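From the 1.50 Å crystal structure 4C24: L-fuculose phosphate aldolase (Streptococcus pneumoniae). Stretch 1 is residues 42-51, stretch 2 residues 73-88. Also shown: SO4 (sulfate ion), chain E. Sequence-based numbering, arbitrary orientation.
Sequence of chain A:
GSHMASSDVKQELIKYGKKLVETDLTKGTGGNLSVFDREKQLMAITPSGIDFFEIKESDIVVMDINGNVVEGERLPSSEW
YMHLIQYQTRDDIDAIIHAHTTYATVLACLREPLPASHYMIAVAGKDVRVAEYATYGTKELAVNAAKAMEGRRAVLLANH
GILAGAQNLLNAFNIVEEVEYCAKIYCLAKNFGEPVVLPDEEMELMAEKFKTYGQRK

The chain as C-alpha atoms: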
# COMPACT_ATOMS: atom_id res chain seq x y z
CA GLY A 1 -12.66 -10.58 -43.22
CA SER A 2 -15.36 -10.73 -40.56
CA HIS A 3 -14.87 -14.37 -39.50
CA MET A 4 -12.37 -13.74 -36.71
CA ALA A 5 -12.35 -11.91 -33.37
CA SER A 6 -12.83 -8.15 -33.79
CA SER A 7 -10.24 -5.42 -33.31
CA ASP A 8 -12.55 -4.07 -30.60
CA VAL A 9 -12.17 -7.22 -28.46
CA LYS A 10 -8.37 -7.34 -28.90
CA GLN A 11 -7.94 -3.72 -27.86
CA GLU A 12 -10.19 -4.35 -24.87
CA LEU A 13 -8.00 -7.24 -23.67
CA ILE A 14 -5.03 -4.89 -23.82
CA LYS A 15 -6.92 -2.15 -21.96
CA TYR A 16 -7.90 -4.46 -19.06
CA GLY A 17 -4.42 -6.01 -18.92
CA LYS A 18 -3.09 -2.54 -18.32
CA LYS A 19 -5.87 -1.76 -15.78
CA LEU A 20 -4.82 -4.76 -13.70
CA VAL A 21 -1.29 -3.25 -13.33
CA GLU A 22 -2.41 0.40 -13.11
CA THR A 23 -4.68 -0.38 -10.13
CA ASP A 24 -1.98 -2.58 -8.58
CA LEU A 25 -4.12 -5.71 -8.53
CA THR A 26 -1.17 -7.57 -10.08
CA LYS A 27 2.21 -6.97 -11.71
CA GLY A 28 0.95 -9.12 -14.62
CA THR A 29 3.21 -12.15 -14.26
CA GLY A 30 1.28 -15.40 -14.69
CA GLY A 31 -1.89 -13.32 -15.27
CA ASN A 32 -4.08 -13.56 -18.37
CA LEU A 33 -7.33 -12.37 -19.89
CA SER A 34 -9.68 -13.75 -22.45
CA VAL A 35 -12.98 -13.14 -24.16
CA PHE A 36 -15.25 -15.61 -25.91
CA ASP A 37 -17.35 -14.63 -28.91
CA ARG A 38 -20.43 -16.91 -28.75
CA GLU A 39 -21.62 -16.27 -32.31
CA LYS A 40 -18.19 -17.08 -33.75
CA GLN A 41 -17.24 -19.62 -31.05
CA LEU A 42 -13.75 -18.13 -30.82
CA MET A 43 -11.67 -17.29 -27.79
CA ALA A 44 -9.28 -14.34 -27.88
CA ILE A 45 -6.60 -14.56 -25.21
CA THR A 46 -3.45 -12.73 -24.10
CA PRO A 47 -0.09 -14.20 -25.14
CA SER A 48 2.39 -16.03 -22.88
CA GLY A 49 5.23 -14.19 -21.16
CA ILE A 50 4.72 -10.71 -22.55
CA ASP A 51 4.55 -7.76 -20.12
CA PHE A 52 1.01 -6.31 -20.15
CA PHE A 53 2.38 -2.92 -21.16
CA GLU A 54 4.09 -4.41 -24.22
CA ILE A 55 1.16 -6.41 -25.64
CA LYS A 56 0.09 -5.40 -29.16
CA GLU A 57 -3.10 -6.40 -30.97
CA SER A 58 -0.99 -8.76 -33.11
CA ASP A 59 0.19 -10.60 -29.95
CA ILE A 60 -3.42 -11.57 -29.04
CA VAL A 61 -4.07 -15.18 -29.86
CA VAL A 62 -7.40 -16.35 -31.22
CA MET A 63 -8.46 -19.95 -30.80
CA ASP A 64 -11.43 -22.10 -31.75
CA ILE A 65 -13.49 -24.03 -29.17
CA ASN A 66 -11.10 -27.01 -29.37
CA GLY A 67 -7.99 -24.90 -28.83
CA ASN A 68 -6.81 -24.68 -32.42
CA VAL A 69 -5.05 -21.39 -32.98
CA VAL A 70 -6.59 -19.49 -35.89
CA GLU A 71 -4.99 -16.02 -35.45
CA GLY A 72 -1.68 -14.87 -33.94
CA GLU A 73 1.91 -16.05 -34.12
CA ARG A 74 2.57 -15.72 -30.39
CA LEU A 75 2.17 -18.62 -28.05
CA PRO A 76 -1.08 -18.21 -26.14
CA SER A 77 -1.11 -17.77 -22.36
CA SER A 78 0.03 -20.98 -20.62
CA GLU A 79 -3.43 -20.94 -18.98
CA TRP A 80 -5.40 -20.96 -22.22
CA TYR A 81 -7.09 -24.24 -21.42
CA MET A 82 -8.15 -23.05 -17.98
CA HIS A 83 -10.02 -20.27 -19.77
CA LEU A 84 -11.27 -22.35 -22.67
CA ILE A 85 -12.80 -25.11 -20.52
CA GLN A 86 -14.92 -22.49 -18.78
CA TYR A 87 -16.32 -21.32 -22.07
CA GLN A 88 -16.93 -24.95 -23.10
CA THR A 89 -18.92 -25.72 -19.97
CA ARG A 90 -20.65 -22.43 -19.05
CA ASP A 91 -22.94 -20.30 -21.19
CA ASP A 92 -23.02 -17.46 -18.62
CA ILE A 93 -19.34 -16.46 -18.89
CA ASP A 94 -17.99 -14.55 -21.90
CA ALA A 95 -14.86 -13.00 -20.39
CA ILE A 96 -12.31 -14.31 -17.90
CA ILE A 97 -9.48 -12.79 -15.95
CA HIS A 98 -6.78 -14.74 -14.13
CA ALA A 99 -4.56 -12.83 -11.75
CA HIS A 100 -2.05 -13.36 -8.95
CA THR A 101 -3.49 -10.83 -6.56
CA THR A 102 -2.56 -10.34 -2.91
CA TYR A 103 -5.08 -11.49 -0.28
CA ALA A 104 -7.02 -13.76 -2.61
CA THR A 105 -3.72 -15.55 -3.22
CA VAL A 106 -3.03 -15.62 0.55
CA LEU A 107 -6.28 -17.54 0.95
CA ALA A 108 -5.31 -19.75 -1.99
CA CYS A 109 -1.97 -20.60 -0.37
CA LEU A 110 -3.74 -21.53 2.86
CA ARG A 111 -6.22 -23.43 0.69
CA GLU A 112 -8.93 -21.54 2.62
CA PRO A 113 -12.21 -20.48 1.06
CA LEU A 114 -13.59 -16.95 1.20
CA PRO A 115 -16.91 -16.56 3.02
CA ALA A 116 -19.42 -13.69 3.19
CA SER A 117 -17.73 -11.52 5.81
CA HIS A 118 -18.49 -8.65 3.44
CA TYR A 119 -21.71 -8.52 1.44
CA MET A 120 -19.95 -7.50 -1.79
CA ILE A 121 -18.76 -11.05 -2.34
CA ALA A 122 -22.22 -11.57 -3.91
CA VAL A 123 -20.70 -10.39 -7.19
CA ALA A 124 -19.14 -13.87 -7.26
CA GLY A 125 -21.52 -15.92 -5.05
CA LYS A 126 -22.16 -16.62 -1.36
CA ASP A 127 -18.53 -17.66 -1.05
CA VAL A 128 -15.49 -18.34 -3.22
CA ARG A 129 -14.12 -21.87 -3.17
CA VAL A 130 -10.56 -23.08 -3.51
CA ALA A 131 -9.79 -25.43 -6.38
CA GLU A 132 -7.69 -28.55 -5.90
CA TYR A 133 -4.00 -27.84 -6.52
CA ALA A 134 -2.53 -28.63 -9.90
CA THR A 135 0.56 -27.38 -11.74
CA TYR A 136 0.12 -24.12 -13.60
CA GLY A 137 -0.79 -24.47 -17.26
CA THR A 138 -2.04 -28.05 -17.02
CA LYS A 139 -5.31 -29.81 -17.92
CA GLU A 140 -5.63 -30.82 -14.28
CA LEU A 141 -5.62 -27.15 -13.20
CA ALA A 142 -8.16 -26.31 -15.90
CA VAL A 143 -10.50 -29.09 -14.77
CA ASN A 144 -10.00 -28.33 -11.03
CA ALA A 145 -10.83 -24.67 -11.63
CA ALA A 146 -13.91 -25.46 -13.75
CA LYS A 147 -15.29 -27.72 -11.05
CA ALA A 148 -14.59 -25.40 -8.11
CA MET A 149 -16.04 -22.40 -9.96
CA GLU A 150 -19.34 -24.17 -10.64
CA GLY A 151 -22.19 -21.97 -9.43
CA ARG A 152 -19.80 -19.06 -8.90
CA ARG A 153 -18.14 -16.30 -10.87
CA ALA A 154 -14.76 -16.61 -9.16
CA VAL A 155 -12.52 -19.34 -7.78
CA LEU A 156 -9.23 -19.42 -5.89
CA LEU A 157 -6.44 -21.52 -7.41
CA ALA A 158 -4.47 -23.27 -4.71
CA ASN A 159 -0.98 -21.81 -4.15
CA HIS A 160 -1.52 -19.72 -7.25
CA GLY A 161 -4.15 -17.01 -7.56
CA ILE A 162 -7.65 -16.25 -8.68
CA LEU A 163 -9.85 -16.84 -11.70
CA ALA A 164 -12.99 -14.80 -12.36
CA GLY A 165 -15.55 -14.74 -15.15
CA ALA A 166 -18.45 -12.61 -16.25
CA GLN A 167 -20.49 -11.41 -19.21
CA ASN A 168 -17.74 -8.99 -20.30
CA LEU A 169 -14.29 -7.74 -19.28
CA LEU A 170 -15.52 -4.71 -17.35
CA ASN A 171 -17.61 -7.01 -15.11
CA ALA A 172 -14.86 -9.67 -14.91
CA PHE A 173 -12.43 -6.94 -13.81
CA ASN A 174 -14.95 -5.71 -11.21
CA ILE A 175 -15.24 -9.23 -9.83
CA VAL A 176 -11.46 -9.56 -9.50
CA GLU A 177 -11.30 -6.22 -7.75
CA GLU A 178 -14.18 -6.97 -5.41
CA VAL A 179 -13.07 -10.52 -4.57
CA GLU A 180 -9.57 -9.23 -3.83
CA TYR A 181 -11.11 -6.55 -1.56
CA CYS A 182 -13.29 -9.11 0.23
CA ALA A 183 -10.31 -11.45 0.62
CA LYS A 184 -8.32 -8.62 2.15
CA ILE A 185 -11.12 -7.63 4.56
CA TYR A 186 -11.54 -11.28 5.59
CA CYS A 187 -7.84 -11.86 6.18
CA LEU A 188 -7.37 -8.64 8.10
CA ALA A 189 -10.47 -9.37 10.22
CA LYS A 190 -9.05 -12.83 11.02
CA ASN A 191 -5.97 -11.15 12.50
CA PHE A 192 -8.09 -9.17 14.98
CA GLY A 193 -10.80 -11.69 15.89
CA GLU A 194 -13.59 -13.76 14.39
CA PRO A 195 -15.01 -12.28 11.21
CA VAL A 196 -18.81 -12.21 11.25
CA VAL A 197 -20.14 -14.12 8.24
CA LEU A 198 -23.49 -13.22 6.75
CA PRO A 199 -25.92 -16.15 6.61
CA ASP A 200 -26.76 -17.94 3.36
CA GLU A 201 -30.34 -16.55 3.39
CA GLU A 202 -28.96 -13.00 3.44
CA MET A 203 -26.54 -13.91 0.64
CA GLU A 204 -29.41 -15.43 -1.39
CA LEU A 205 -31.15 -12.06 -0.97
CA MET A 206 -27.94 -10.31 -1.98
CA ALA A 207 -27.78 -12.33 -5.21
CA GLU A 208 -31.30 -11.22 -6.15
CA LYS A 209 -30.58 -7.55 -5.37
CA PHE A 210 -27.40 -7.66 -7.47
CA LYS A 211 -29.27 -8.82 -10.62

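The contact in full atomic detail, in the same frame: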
# COMPACT_ATOMS: atom_id res chain seq x y z
N LEU A 42 -15.18 -18.36 -30.83
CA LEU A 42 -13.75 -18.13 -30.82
C LEU A 42 -13.38 -17.50 -29.50
O LEU A 42 -14.09 -16.60 -29.02
CB LEU A 42 -13.35 -17.15 -31.93
CG LEU A 42 -13.50 -17.70 -33.35
CD1 LEU A 42 -13.17 -16.58 -34.34
CD2 LEU A 42 -12.60 -18.90 -33.55
N MET A 43 -12.26 -17.96 -28.92
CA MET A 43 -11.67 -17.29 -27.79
C MET A 43 -10.49 -16.41 -28.21
O MET A 43 -9.61 -16.87 -28.93
CB MET A 43 -11.22 -18.33 -26.73
CG MET A 43 -10.57 -17.69 -25.52
SD MET A 43 -10.06 -18.90 -24.27
CE MET A 43 -8.62 -19.63 -25.03
N ALA A 44 -10.46 -15.16 -27.74
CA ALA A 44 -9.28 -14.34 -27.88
C ALA A 44 -8.61 -14.26 -26.51
O ALA A 44 -9.27 -13.99 -25.52
CB ALA A 44 -9.66 -12.95 -28.37
N ILE A 45 -7.31 -14.48 -26.48
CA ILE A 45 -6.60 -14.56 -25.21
C ILE A 45 -5.25 -13.85 -25.28
O ILE A 45 -4.65 -13.74 -26.34
CB ILE A 45 -6.47 -16.05 -24.78
CG1 ILE A 45 -5.97 -16.11 -23.33
CG2 ILE A 45 -5.57 -16.83 -25.73
CD1 ILE A 45 -6.20 -17.46 -22.66
N THR A 46 -4.79 -13.33 -24.16
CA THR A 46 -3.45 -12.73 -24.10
C THR A 46 -2.35 -13.74 -24.34
O THR A 46 -2.54 -14.94 -24.11
CB THR A 46 -3.27 -11.99 -22.77
OG1 THR A 46 -3.59 -12.89 -21.68
CG2 THR A 46 -4.21 -10.80 -22.71
N PRO A 47 -1.18 -13.29 -24.82
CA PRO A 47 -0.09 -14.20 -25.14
C PRO A 47 0.74 -14.55 -23.91
O PRO A 47 0.66 -13.83 -22.91
CB PRO A 47 0.76 -13.36 -26.10
CG PRO A 47 0.61 -11.99 -25.53
CD PRO A 47 -0.85 -11.90 -25.20
N SER A 48 1.55 -15.60 -24.01
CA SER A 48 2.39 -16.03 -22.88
C SER A 48 3.60 -15.12 -22.73
O SER A 48 4.20 -14.73 -23.73
CB SER A 48 2.87 -17.46 -23.07
OG SER A 48 3.68 -17.85 -21.97
N GLY A 49 3.94 -14.80 -21.49
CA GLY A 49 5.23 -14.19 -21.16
C GLY A 49 5.54 -12.89 -21.86
O GLY A 49 6.70 -12.64 -22.21
N ILE A 50 4.51 -12.08 -22.10
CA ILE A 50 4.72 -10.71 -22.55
C ILE A 50 4.13 -9.77 -21.51
O ILE A 50 2.95 -9.90 -21.15
CB ILE A 50 4.13 -10.46 -23.97
CG1 ILE A 50 4.78 -11.40 -24.99
CG2 ILE A 50 4.33 -9.00 -24.40
CD1 ILE A 50 4.30 -11.21 -26.42
N ASP A 51 4.96 -8.85 -21.02
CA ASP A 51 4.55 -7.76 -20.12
C ASP A 51 3.27 -7.10 -20.64
O ASP A 51 3.15 -6.81 -21.84
CB ASP A 51 5.68 -6.72 -20.05
CG ASP A 51 5.52 -5.74 -18.89
OD1 ASP A 51 4.55 -4.95 -18.88
OD2 ASP A 51 6.40 -5.75 -17.99
N GLU A 73 0.70 -15.25 -34.02
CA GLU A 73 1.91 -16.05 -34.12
C GLU A 73 2.53 -16.30 -32.76
O GLU A 73 3.43 -17.12 -32.64
CB GLU A 73 2.94 -15.35 -35.00
CG GLU A 73 2.34 -14.59 -36.17
CD GLU A 73 2.23 -15.43 -37.42
OE1 GLU A 73 1.81 -16.61 -37.34
OE2 GLU A 73 2.57 -14.90 -38.49
N ARG A 74 2.07 -15.55 -31.76
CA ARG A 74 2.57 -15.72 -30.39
C ARG A 74 1.98 -16.96 -29.80
O ARG A 74 0.91 -17.37 -30.19
CB ARG A 74 2.16 -14.54 -29.50
CG ARG A 74 2.77 -13.21 -29.90
CD ARG A 74 4.28 -13.21 -29.74
NE ARG A 74 4.79 -11.85 -29.87
CZ ARG A 74 6.05 -11.48 -29.67
NH1 ARG A 74 6.97 -12.37 -29.31
NH2 ARG A 74 6.38 -10.21 -29.82
N LEU A 75 2.72 -17.56 -28.88
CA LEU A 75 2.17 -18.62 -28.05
C LEU A 75 1.11 -18.02 -27.14
O LEU A 75 1.32 -16.95 -26.55
CB LEU A 75 3.26 -19.30 -27.22
CG LEU A 75 4.25 -20.22 -27.96
CD1 LEU A 75 4.99 -21.09 -26.95
CD2 LEU A 75 3.58 -21.09 -29.01
N PRO A 76 -0.05 -18.69 -27.03
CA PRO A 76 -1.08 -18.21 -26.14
C PRO A 76 -0.64 -18.38 -24.68
O PRO A 76 0.28 -19.17 -24.38
CB PRO A 76 -2.26 -19.14 -26.42
CG PRO A 76 -1.64 -20.39 -26.95
CD PRO A 76 -0.46 -19.91 -27.75
N SER A 77 -1.28 -17.61 -23.82
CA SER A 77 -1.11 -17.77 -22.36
C SER A 77 -0.99 -19.25 -22.01
O SER A 77 -1.74 -20.07 -22.54
CB SER A 77 -2.33 -17.24 -21.65
OG SER A 77 -2.30 -17.60 -20.27
N SER A 78 -0.08 -19.58 -21.08
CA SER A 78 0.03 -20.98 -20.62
C SER A 78 -1.29 -21.47 -20.02
O SER A 78 -1.51 -22.68 -19.96
CB SER A 78 1.13 -21.16 -19.59
OG SER A 78 0.93 -20.32 -18.47
N GLU A 79 -2.16 -20.55 -19.62
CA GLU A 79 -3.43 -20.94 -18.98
C GLU A 79 -4.63 -21.00 -19.93
O GLU A 79 -5.79 -20.96 -19.52
CB GLU A 79 -3.74 -20.02 -17.79
CG GLU A 79 -2.66 -20.01 -16.72
CD GLU A 79 -2.53 -21.32 -15.94
OE1 GLU A 79 -3.15 -22.36 -16.27
OE2 GLU A 79 -1.74 -21.27 -14.98
N TRP A 80 -4.34 -21.02 -21.25
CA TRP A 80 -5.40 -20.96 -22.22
C TRP A 80 -6.47 -22.00 -22.05
O TRP A 80 -7.63 -21.70 -22.26
CB TRP A 80 -4.82 -20.99 -23.65
CG TRP A 80 -4.19 -22.32 -23.99
CD1 TRP A 80 -2.87 -22.68 -23.85
CD2 TRP A 80 -4.86 -23.49 -24.51
NE1 TRP A 80 -2.69 -24.00 -24.22
CE2 TRP A 80 -3.88 -24.52 -24.62
CE3 TRP A 80 -6.19 -23.77 -24.84
CZ2 TRP A 80 -4.20 -25.81 -25.09
CZ3 TRP A 80 -6.51 -25.04 -25.31
CH2 TRP A 80 -5.51 -26.05 -25.43
N TYR A 81 -6.10 -23.20 -21.57
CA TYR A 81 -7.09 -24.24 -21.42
C TYR A 81 -7.94 -24.05 -20.16
O TYR A 81 -9.14 -24.34 -20.17
CB TYR A 81 -6.46 -25.61 -21.52
CG TYR A 81 -7.45 -26.74 -21.45
CD1 TYR A 81 -8.52 -26.85 -22.34
CD2 TYR A 81 -7.30 -27.72 -20.48
CE1 TYR A 81 -9.42 -27.91 -22.28
CE2 TYR A 81 -8.19 -28.77 -20.40
CZ TYR A 81 -9.25 -28.87 -21.27
OH TYR A 81 -10.14 -29.89 -21.20
N MET A 82 -7.35 -23.42 -19.14
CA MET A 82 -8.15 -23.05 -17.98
C MET A 82 -9.26 -22.06 -18.36
O MET A 82 -10.37 -22.14 -17.88
CB MET A 82 -7.27 -22.51 -16.86
CG MET A 82 -8.05 -21.96 -15.70
SD MET A 82 -7.05 -21.69 -14.23
CE MET A 82 -5.96 -20.40 -14.86
N HIS A 83 -8.96 -21.14 -19.29
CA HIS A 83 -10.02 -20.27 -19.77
C HIS A 83 -10.99 -20.99 -20.68
O HIS A 83 -12.21 -20.92 -20.49
CB HIS A 83 -9.40 -19.10 -20.61
CG HIS A 83 -8.60 -18.12 -19.82
ND1 HIS A 83 -8.96 -16.79 -19.69
CD2 HIS A 83 -7.49 -18.28 -19.06
CE1 HIS A 83 -8.06 -16.16 -18.94
NE2 HIS A 83 -7.18 -17.06 -18.51
N LEU A 84 -10.45 -21.70 -21.67
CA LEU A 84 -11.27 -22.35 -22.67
C LEU A 84 -12.30 -23.33 -22.09
O LEU A 84 -13.45 -23.35 -22.51
CB LEU A 84 -10.39 -23.03 -23.71
CG LEU A 84 -11.10 -23.54 -24.96
CD1 LEU A 84 -11.80 -22.41 -25.74
CD2 LEU A 84 -10.14 -24.33 -25.83
N ILE A 85 -11.88 -24.12 -21.09
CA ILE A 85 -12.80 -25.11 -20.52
C ILE A 85 -14.00 -24.44 -19.83
O ILE A 85 -15.10 -25.00 -19.79
CB ILE A 85 -12.06 -26.08 -19.59
CG1 ILE A 85 -12.88 -27.36 -19.41
CG2 ILE A 85 -11.67 -25.43 -18.26
CD1 ILE A 85 -12.18 -28.38 -18.54
N GLN A 86 -13.80 -23.23 -19.31
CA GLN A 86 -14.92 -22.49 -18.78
C GLN A 86 -15.91 -22.18 -19.89
O GLN A 86 -17.10 -22.38 -19.74
CB GLN A 86 -14.48 -21.22 -18.07
CG GLN A 86 -13.48 -21.44 -16.94
CD GLN A 86 -14.14 -21.91 -15.64
OE1 GLN A 86 -15.36 -21.84 -15.48
NE2 GLN A 86 -13.31 -22.30 -14.68
N TYR A 87 -15.41 -21.66 -21.01
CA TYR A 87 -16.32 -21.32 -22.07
C TYR A 87 -17.05 -22.53 -22.66
O TYR A 87 -18.18 -22.43 -23.11
CB TYR A 87 -15.57 -20.59 -23.17
CG TYR A 87 -14.96 -19.29 -22.74
CD1 TYR A 87 -15.70 -18.34 -22.07
CD2 TYR A 87 -13.60 -19.04 -22.98
CE1 TYR A 87 -15.14 -17.12 -21.70
CE2 TYR A 87 -13.01 -17.83 -22.60
CZ TYR A 87 -13.79 -16.87 -21.98
OH TYR A 87 -13.22 -15.67 -21.60
N GLN A 88 -16.37 -23.68 -22.65
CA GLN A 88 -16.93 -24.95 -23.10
C GLN A 88 -18.05 -25.45 -22.22
O GLN A 88 -18.88 -26.20 -22.69
CB GLN A 88 -15.86 -26.02 -23.12
CG GLN A 88 -14.82 -25.86 -24.21
CD GLN A 88 -13.68 -26.84 -24.09
OE1 GLN A 88 -13.60 -27.57 -23.10
NE2 GLN A 88 -12.79 -26.87 -25.07
S SO4 E . 1.07 -16.49 -19.08
O1 SO4 E . 1.52 -17.60 -19.93
O2 SO4 E . 0.98 -17.02 -17.71
O3 SO4 E . 2.12 -15.46 -19.22
O4 SO4 E . -0.26 -15.99 -19.49

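Strand 42-45 runs roughly antiparallel to helix 80-88 (148°), their axes 10.0 Å apart, and side chains fill the gap; 564 Å² is buried between the stretches, both sides summed. The strand's alternation sends Met43 and Ile45 toward the helix, Leu42 and Ala44 away. Met43 reaches straight out: chi1 and chi2 (t) carry SD to the edge of the Tyr87 ring (SD to Tyr87 CE2 3.6 Å); chi3 (74°, p) sets CE, 3.6 Å from Trp80 O and 4.1 Å from Leu84 CB. Ile45, also t,t, extends CD1 over the face of the His83 ring, 3.9 Å from its centroid, and to 3.6 Å from Trp80 CA; its CG2 packs on Pro76 CB at 4.1 Å.

Beyond the strand, a single bridge pairs Pro47 with Pro76. Neither proline has an NH to give, and the flanking residues supply the bonds: Ser77 N to Thr46 O (3.0 Å) and Ser48 N to Leu75 O (2.9 Å). Ile50 CD1 covers one face of the Arg74 guanidinium, 3.5 Å from Arg74 NE.

A sulfate joins both loops: Ser48 OG (chi1 t) and Ser78 N donate to O1 at 3.0 and 2.8 Å, Gly49 N to O3 at 3.0 Å. Ser77 OG (chi1 t) donates to O4 at 2.7 Å and accepts from Glu79 N at 3.0 Å.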